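Local structure of ForH (Streptomyces kaniharaensis, 6NKO) at residues A[153-164]-A[186-197]. The protein is of unknown function but probably acts in formycin A biosynthesis, and has the MGS-like and AICARFT/IMPCHase family signature of IMP cyclohydrolases. Residues are numbered along the deposited sequence; the frame is centred on the assembly and turned at random.
Sequences FEHVIPLSDPDD and RRLALAEKAFRI
P158 of the edge strand 157-159 rests on the turn of helix 184-212 around L190 and A191, its CG 3.9 Å from A191 CA, in a worked example of a helix covering the edge strand of a parallel sheet, consistent with an MGS-like fold. Packing is close here: L190 CB sits 3.5 Å from P158 O, L190 CD1 meets I157 CG2 and L159 CD2, and water 2 joins P158 O to L190 O. Beside this mostly apolar strip, the buried guanidinium of R187 carries I157 CG1 over one face, 3.2 Å above its plane. An extended chain (chi3 176°) brings R187 NH1 to F153 O at 2.8 Å, nearly in the guanidinium plane, while NE and NH2 bond to V182 O and P179 O. A leucine in place of R187 would probably leave the carbonyls of F153, V182 and P179 without their N-H partners. Toward solvent, the partly exposed F153 ring receives CA of exposed L188 over its face, 4.1 Å from the centroid. The far end is polar and more open at D161, K193 and R186, though D164 is buried: the extended K193 chain reaches across to D161, K193 NZ meeting the anti lone pair of D161 OD2 at 2.9 Å, and to D164 OD2 on its syn side at 2.8 Å. R186 NH2 adds a weak, salt-bridged bond to D164 OD1, its NE pairing with D167. Carbonyls thus anchor the buried arginine, whereas D161 and D164, probably ionised, are offset by K193 and R186.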
ATOM      1  N   PHE A 153       2.927  -4.334  11.975  1.00 37.89           N
ATOM      2  CA  PHE A 153       2.193  -3.097  12.237  1.00 51.16           C
ATOM      3  C   PHE A 153       2.873  -2.202  13.267  1.00 40.65           C
ATOM      4  O   PHE A 153       2.562  -1.008  13.327  1.00 37.52           O
ATOM      5  CB  PHE A 153       0.753  -3.404  12.673  1.00 48.27           C
ATOM      6  CG  PHE A 153       0.641  -4.164  13.972  1.00 49.06           C
ATOM      7  CD1 PHE A 153       0.777  -3.517  15.192  1.00 54.15           C
ATOM      8  CD2 PHE A 153       0.363  -5.520  13.971  1.00 43.88           C
ATOM      9  CE1 PHE A 153       0.667  -4.212  16.382  1.00 44.57           C
ATOM     10  CE2 PHE A 153       0.247  -6.218  15.160  1.00 54.19           C
ATOM     11  CZ  PHE A 153       0.400  -5.564  16.365  1.00 41.64           C
ATOM     12  N   GLU A 154       3.779  -2.742  14.083  1.00 40.41           N
ATOM     13  CA  GLU A 154       4.509  -1.898  15.022  1.00 46.49           C
ATOM     14  C   GLU A 154       5.424  -0.908  14.314  1.00 52.69           C
ATOM     15  O   GLU A 154       5.753   0.135  14.888  1.00 47.78           O
ATOM     16  CB  GLU A 154       5.328  -2.756  15.986  1.00 52.21           C
ATOM     17  CG  GLU A 154       4.508  -3.432  17.075  1.00 53.68           C
ATOM     18  CD  GLU A 154       5.166  -4.696  17.596  1.00 73.38           C
ATOM     19  OE1 GLU A 154       5.875  -4.622  18.622  1.00 77.21           O
ATOM     20  OE2 GLU A 154       4.979  -5.763  16.973  1.00 74.39           O
ATOM     21  N   HIS A 155       5.831  -1.204  13.078  1.00 41.65           N
ATOM     22  CA  HIS A 155       6.757  -0.357  12.345  1.00 44.10           C
ATOM     23  C   HIS A 155       6.220   0.141  11.011  1.00 43.00           C
ATOM     24  O   HIS A 155       6.860   0.999  10.394  1.00 36.88           O
ATOM     25  CB  HIS A 155       8.080  -1.105  12.113  1.00 41.12           C
ATOM     26  CG  HIS A 155       8.611  -1.773  13.343  1.00 58.41           C
ATOM     27  ND1 HIS A 155       8.773  -1.107  14.539  1.00 57.08           N
ATOM     28  CD2 HIS A 155       9.004  -3.050  13.568  1.00 49.83           C
ATOM     29  CE1 HIS A 155       9.247  -1.942  15.445  1.00 52.57           C
ATOM     30  NE2 HIS A 155       9.397  -3.128  14.882  1.00 56.36           N
ATOM     31  N   VAL A 156       5.082  -0.370  10.541  1.00 41.77           N
ATOM     32  CA  VAL A 156       4.445   0.107   9.318  1.00 38.12           C
ATOM     33  C   VAL A 156       2.960   0.291   9.590  1.00 36.63           C
ATOM     34  O   VAL A 156       2.316  -0.591  10.168  1.00 36.38           O
ATOM     35  CB  VAL A 156       4.647  -0.857   8.131  1.00 41.35           C
ATOM     36  CG1 VAL A 156       4.403  -0.125   6.818  1.00 36.53           C
ATOM     37  CG2 VAL A 156       6.038  -1.477   8.151  1.00 34.46           C
ATOM     38  N   ILE A 157       2.415   1.425   9.167  1.00 34.59           N
ATOM     39  CA  ILE A 157       0.992   1.710   9.309  1.00 38.78           C
ATOM     40  C   ILE A 157       0.270   1.114   8.102  1.00 38.03           C
ATOM     41  O   ILE A 157       0.576   1.503   6.964  1.00 33.83           O
ATOM     42  CB  ILE A 157       0.723   3.213   9.421  1.00 40.14           C
ATOM     43  CG1 ILE A 157       1.420   3.782  10.659  1.00 43.00           C
ATOM     44  CG2 ILE A 157      -0.773   3.475   9.483  1.00 35.15           C
ATOM     45  CD1 ILE A 157       1.813   5.238  10.523  1.00 40.50           C
ATOM     46  N   PRO A 158      -0.666   0.182   8.299  1.00 31.68           N
ATOM     47  CA  PRO A 158      -1.363  -0.422   7.158  1.00 38.59           C
ATOM     48  C   PRO A 158      -2.731   0.199   6.919  1.00 41.37           C
ATOM     49  O   PRO A 158      -3.657  -0.016   7.705  1.00 44.76           O
ATOM     50  CB  PRO A 158      -1.486  -1.894   7.572  1.00 34.77           C
ATOM     51  CG  PRO A 158      -1.347  -1.888   9.118  1.00 47.25           C
ATOM     52  CD  PRO A 158      -1.034  -0.475   9.560  1.00 35.50           C
ATOM     53  N   LEU A 159      -2.880   0.956   5.837  1.00 30.23           N
ATOM     54  CA  LEU A 159      -4.125   1.645   5.531  1.00 33.40           C
ATOM     55  C   LEU A 159      -4.738   1.079   4.258  1.00 44.41           C
ATOM     56  O   LEU A 159      -4.024   0.825   3.282  1.00 42.74           O
ATOM     57  CB  LEU A 159      -3.901   3.148   5.371  1.00 31.42           C
ATOM     58  CG  LEU A 159      -3.711   3.940   6.665  1.00 36.48           C
ATOM     59  CD1 LEU A 159      -3.019   5.273   6.385  1.00 35.55           C
ATOM     60  CD2 LEU A 159      -5.038   4.156   7.393  1.00 44.25           C
ATOM     61  N   SER A 160      -6.059   0.905   4.265  1.00 36.44           N
ATOM     62  CA  SER A 160      -6.787   0.414   3.101  1.00 41.97           C
ATOM     63  C   SER A 160      -8.070   1.208   2.898  1.00 38.54           C
ATOM     64  O   SER A 160      -8.299   1.767   1.822  1.00 34.72           O
ATOM     65  CB  SER A 160      -7.110  -1.077   3.248  1.00 42.40           C
ATOM     66  OG  SER A 160      -7.589  -1.623   2.026  1.00 40.36           O
ATOM     67  N   ASP A 161      -8.904   1.255   3.928  1.00 35.50           N
ATOM     68  CA  ASP A 161     -10.184   1.953   3.862  1.00 39.63           C
ATOM     69  C   ASP A 161      -9.968   3.462   3.844  1.00 37.77           C
ATOM     70  O   ASP A 161      -9.393   4.009   4.794  1.00 40.08           O
ATOM     71  CB  ASP A 161     -11.051   1.551   5.056  1.00 41.33           C
ATOM     72  CG  ASP A 161     -12.483   2.050   4.944  1.00 47.50           C
ATOM     73  OD1 ASP A 161     -12.846   2.617   3.895  1.00 45.81           O
ATOM     74  OD2 ASP A 161     -13.250   1.865   5.912  1.00 54.06           O
ATOM     75  N   PRO A 162     -10.414   4.172   2.802  1.00 40.92           N
ATOM     76  CA  PRO A 162     -10.253   5.637   2.776  1.00 37.22           C
ATOM     77  C   PRO A 162     -10.944   6.363   3.925  1.00 43.05           C
ATOM     78  O   PRO A 162     -10.706   7.566   4.097  1.00 44.57           O
ATOM     79  CB  PRO A 162     -10.863   6.034   1.424  1.00 35.49           C
ATOM     80  CG  PRO A 162     -10.768   4.793   0.586  1.00 44.79           C
ATOM     81  CD  PRO A 162     -10.956   3.646   1.537  1.00 45.85           C
ATOM     82  N   ASP A 163     -11.782   5.687   4.710  1.00 46.17           N
ATOM     83  CA  ASP A 163     -12.390   6.308   5.879  1.00 40.50           C
ATOM     84  C   ASP A 163     -11.457   6.342   7.082  1.00 46.40           C
ATOM     85  O   ASP A 163     -11.789   6.981   8.086  1.00 41.13           O
ATOM     86  CB  ASP A 163     -13.684   5.579   6.251  1.00 49.39           C
ATOM     87  CG  ASP A 163     -14.796   5.819   5.248  1.00 54.32           C
ATOM     88  OD1 ASP A 163     -14.829   6.913   4.644  1.00 46.28           O
ATOM     89  OD2 ASP A 163     -15.635   4.914   5.060  1.00 69.05           O
ATOM     90  N   ASP A 164     -10.307   5.675   7.006  1.00 44.12           N
ATOM     91  CA  ASP A 164      -9.315   5.695   8.072  1.00 38.46           C
ATOM     92  C   ASP A 164      -8.219   6.727   7.840  1.00 35.65           C
ATOM     93  O   ASP A 164      -7.368   6.909   8.714  1.00 47.55           O
ATOM     94  CB  ASP A 164      -8.680   4.308   8.231  1.00 40.68           C
ATOM     95  CG  ASP A 164      -9.690   3.241   8.614  1.00 50.07           C
ATOM     96  OD1 ASP A 164     -10.604   3.540   9.408  1.00 47.10           O
ATOM     97  OD2 ASP A 164      -9.565   2.099   8.122  1.00 49.80           O
ATOM     98  N   ARG A 186      -3.957   1.420  17.920  1.00 46.35           N
ATOM     99  CA  ARG A 186      -4.584   1.762  16.648  1.00 47.17           C
ATOM    100  C   ARG A 186      -3.969   0.976  15.495  1.00 57.86           C
ATOM    101  O   ARG A 186      -4.665   0.652  14.526  1.00 39.39           O
ATOM    102  CB  ARG A 186      -4.473   3.267  16.398  1.00 51.40           C
ATOM    103  CG  ARG A 186      -5.046   3.739  15.067  1.00 52.61           C
ATOM    104  CD  ARG A 186      -6.569   3.674  15.052  1.00 62.59           C
ATOM    105  NE  ARG A 186      -7.125   4.246  13.828  1.00 72.69           N
ATOM    106  CZ  ARG A 186      -8.195   3.771  13.196  1.00 81.71           C
ATOM    107  NH1 ARG A 186      -8.834   2.711  13.670  1.00 64.09           N
ATOM    108  NH2 ARG A 186      -8.626   4.359  12.086  1.00 56.21           N
ATOM    109  N   ARG A 187      -2.679   0.645  15.591  1.00 42.42           N
ATOM    110  CA  ARG A 187      -2.018  -0.083  14.513  1.00 42.95           C
ATOM    111  C   ARG A 187      -2.550  -1.507  14.393  1.00 51.44           C
ATOM    112  O   ARG A 187      -2.745  -2.011  13.280  1.00 42.40           O
ATOM    113  CB  ARG A 187      -0.505  -0.084  14.740  1.00 48.68           C
ATOM    114  CG  ARG A 187       0.165   1.240  14.408  1.00 53.00           C
ATOM    115  CD  ARG A 187       1.459   1.434  15.184  1.00 39.21           C
ATOM    116  NE  ARG A 187       2.139   2.666  14.792  1.00 43.68           N
ATOM    117  CZ  ARG A 187       2.930   2.779  13.729  1.00 42.52           C
ATOM    118  NH1 ARG A 187       3.148   1.729  12.947  1.00 36.27           N
ATOM    119  NH2 ARG A 187       3.505   3.940  13.446  1.00 35.99           N
ATOM    120  N   LEU A 188      -2.796  -2.171  15.525  1.00 50.40           N
ATOM    121  CA  LEU A 188      -3.310  -3.536  15.477  1.00 52.05           C
ATOM    122  C   LEU A 188      -4.731  -3.572  14.927  1.00 49.93           C
ATOM    123  O   LEU A 188      -5.092  -4.494  14.184  1.00 51.33           O
ATOM    124  CB  LEU A 188      -3.250  -4.170  16.869  1.00 52.09           C
ATOM    125  CG  LEU A 188      -4.157  -5.373  17.142  1.00 53.39           C
ATOM    126  CD1 LEU A 188      -3.712  -6.592  16.344  1.00 53.79           C
ATOM    127  CD2 LEU A 188      -4.179  -5.687  18.629  1.00 49.56           C
ATOM    128  N   ALA A 189      -5.552  -2.577  15.274  1.00 42.20           N
ATOM    129  CA  ALA A 189      -6.902  -2.511  14.724  1.00 47.17           C
ATOM    130  C   ALA A 189      -6.870  -2.333  13.211  1.00 50.22           C
ATOM    131  O   ALA A 189      -7.669  -2.942  12.489  1.00 45.14           O
ATOM    132  CB  ALA A 189      -7.687  -1.376  15.384  1.00 25.41           C
ATOM    133  N   LEU A 190      -5.956  -1.497  12.712  1.00 35.50           N
ATOM    134  CA  LEU A 190      -5.805  -1.347  11.269  1.00 41.17           C
ATOM    135  C   LEU A 190      -5.222  -2.605  10.640  1.00 55.13           C
ATOM    136  O   LEU A 190      -5.574  -2.950   9.505  1.00 38.25           O
ATOM    137  CB  LEU A 190      -4.922  -0.140  10.954  1.00 32.65           C
ATOM    138  CG  LEU A 190      -5.535   1.247  11.154  1.00 45.50           C
ATOM    139  CD1 LEU A 190      -4.464   2.324  11.058  1.00 34.27           C
ATOM    140  CD2 LEU A 190      -6.649   1.501  10.146  1.00 43.87           C
ATOM    141  N   ALA A 191      -4.339  -3.299  11.360  1.00 41.37           N
ATOM    142  CA  ALA A 191      -3.733  -4.511  10.821  1.00 44.97           C
ATOM    143  C   ALA A 191      -4.768  -5.619  10.672  1.00 41.62           C
ATOM    144  O   ALA A 191      -4.824  -6.295   9.639  1.00 45.64           O
ATOM    145  CB  ALA A 191      -2.576  -4.960  11.713  1.00 41.26           C
ATOM    146  N   GLU A 192      -5.599  -5.814  11.698  1.00 50.84           N
ATOM    147  CA  GLU A 192      -6.675  -6.796  11.604  1.00 53.69           C
ATOM    148  C   GLU A 192      -7.645  -6.439  10.486  1.00 38.94           C
ATOM    149  O   GLU A 192      -8.125  -7.319   9.761  1.00 39.07           O
ATOM    150  CB  GLU A 192      -7.414  -6.891  12.937  1.00 50.29           C
ATOM    151  CG  GLU A 192      -8.632  -7.792  12.890  1.00 55.29           C
ATOM    152  CD  GLU A 192      -9.816  -7.212  13.630  1.00 65.58           C
ATOM    153  OE1 GLU A 192     -10.163  -7.746  14.704  1.00 58.39           O
ATOM    154  OE2 GLU A 192     -10.403  -6.226  13.135  1.00 72.20           O
ATOM    155  N   LYS A 193      -7.947  -5.150  10.335  1.00 37.62           N
ATOM    156  CA  LYS A 193      -8.835  -4.717   9.262  1.00 42.81           C
ATOM    157  C   LYS A 193      -8.208  -4.970   7.896  1.00 42.55           C
ATOM    158  O   LYS A 193      -8.907  -5.339   6.945  1.00 39.01           O
ATOM    159  CB  LYS A 193      -9.173  -3.237   9.443  1.00 34.72           C
ATOM    160  CG  LYS A 193     -10.153  -2.685   8.433  1.00 37.10           C
ATOM    161  CD  LYS A 193     -10.445  -1.221   8.711  1.00 42.73           C
ATOM    162  CE  LYS A 193     -11.613  -0.726   7.881  1.00 35.85           C
ATOM    163  NZ  LYS A 193     -11.974   0.676   8.226  1.00 45.13           N
ATOM    164  N   ALA A 194      -6.889  -4.789   7.785  1.00 48.30           N
ATOM    165  CA  ALA A 194      -6.210  -5.002   6.510  1.00 40.50           C
ATOM    166  C   ALA A 194      -6.309  -6.459   6.071  1.00 36.01           C
ATOM    167  O   ALA A 194      -6.626  -6.751   4.912  1.00 34.15           O
ATOM    168  CB  ALA A 194      -4.748  -4.565   6.615  1.00 34.02           C
ATOM    169  N   PHE A 195      -6.038  -7.390   6.991  1.00 26.81           N
ATOM    170  CA  PHE A 195      -6.169  -8.809   6.667  1.00 36.78           C
ATOM    171  C   PHE A 195      -7.610  -9.177   6.345  1.00 37.14           C
ATOM    172  O   PHE A 195      -7.854 -10.053   5.506  1.00 36.45           O
ATOM    173  CB  PHE A 195      -5.647  -9.666   7.823  1.00 32.38           C
ATOM    174  CG  PHE A 195      -4.153  -9.832   7.823  1.00 45.68           C
ATOM    175  CD1 PHE A 195      -3.526 -10.574   6.834  1.00 38.30           C
ATOM    176  CD2 PHE A 195      -3.376  -9.242   8.809  1.00 32.36           C
ATOM    177  CE1 PHE A 195      -2.150 -10.725   6.826  1.00 40.35           C
ATOM    178  CE2 PHE A 195      -2.000  -9.390   8.807  1.00 41.32           C
ATOM    179  CZ  PHE A 195      -1.386 -10.132   7.814  1.00 45.66           C
ATOM    180  N   ARG A 196      -8.573  -8.519   6.996  1.00 33.47           N
ATOM    181  CA  ARG A 196      -9.980  -8.778   6.711  1.00 36.04           C
ATOM    182  C   ARG A 196     -10.346  -8.329   5.303  1.00 34.16           C
ATOM    183  O   ARG A 196     -11.024  -9.053   4.563  1.00 34.55           O
ATOM    184  CB  ARG A 196     -10.856  -8.073   7.746  1.00 45.30           C
ATOM    185  CG  ARG A 196     -12.230  -8.683   7.932  1.00 50.90           C
ATOM    186  CD  ARG A 196     -12.936  -8.077   9.137  1.00 63.87           C
ATOM    187  NE  ARG A 196     -12.166  -8.250  10.366  1.00 64.42           N
ATOM    188  CZ  ARG A 196     -12.268  -9.306  11.169  1.00 67.71           C
ATOM    189  NH1 ARG A 196     -13.108 -10.288  10.873  1.00 60.42           N
ATOM    190  NH2 ARG A 196     -11.532  -9.382  12.267  1.00 65.12           N
ATOM    191  N   ILE A 197      -9.905  -7.131   4.914  1.00 39.86           N
ATOM    192  CA  ILE A 197     -10.180  -6.635   3.569  1.00 37.43           C
ATOM    193  C   ILE A 197      -9.509  -7.524   2.527  1.00 35.99           C
ATOM    194  O   ILE A 197     -10.094  -7.832   1.481  1.00 34.44           O
ATOM    195  CB  ILE A 197      -9.732  -5.164   3.447  1.00 44.15           C
ATOM    196  CG1 ILE A 197     -10.719  -4.245   4.171  1.00 36.46           C
ATOM    197  CG2 ILE A 197      -9.592  -4.754   1.990  1.00 32.72           C
ATOM    198  CD1 ILE A 197     -10.090  -2.978   4.702  1.00 38.88           C
TER
HETATM  199  O   HOH W   1       4.849   3.284  10.922  1.00 38.20           O
HETATM  200  O   HOH W   2      -6.115  -0.965   7.299  1.00 40.87           O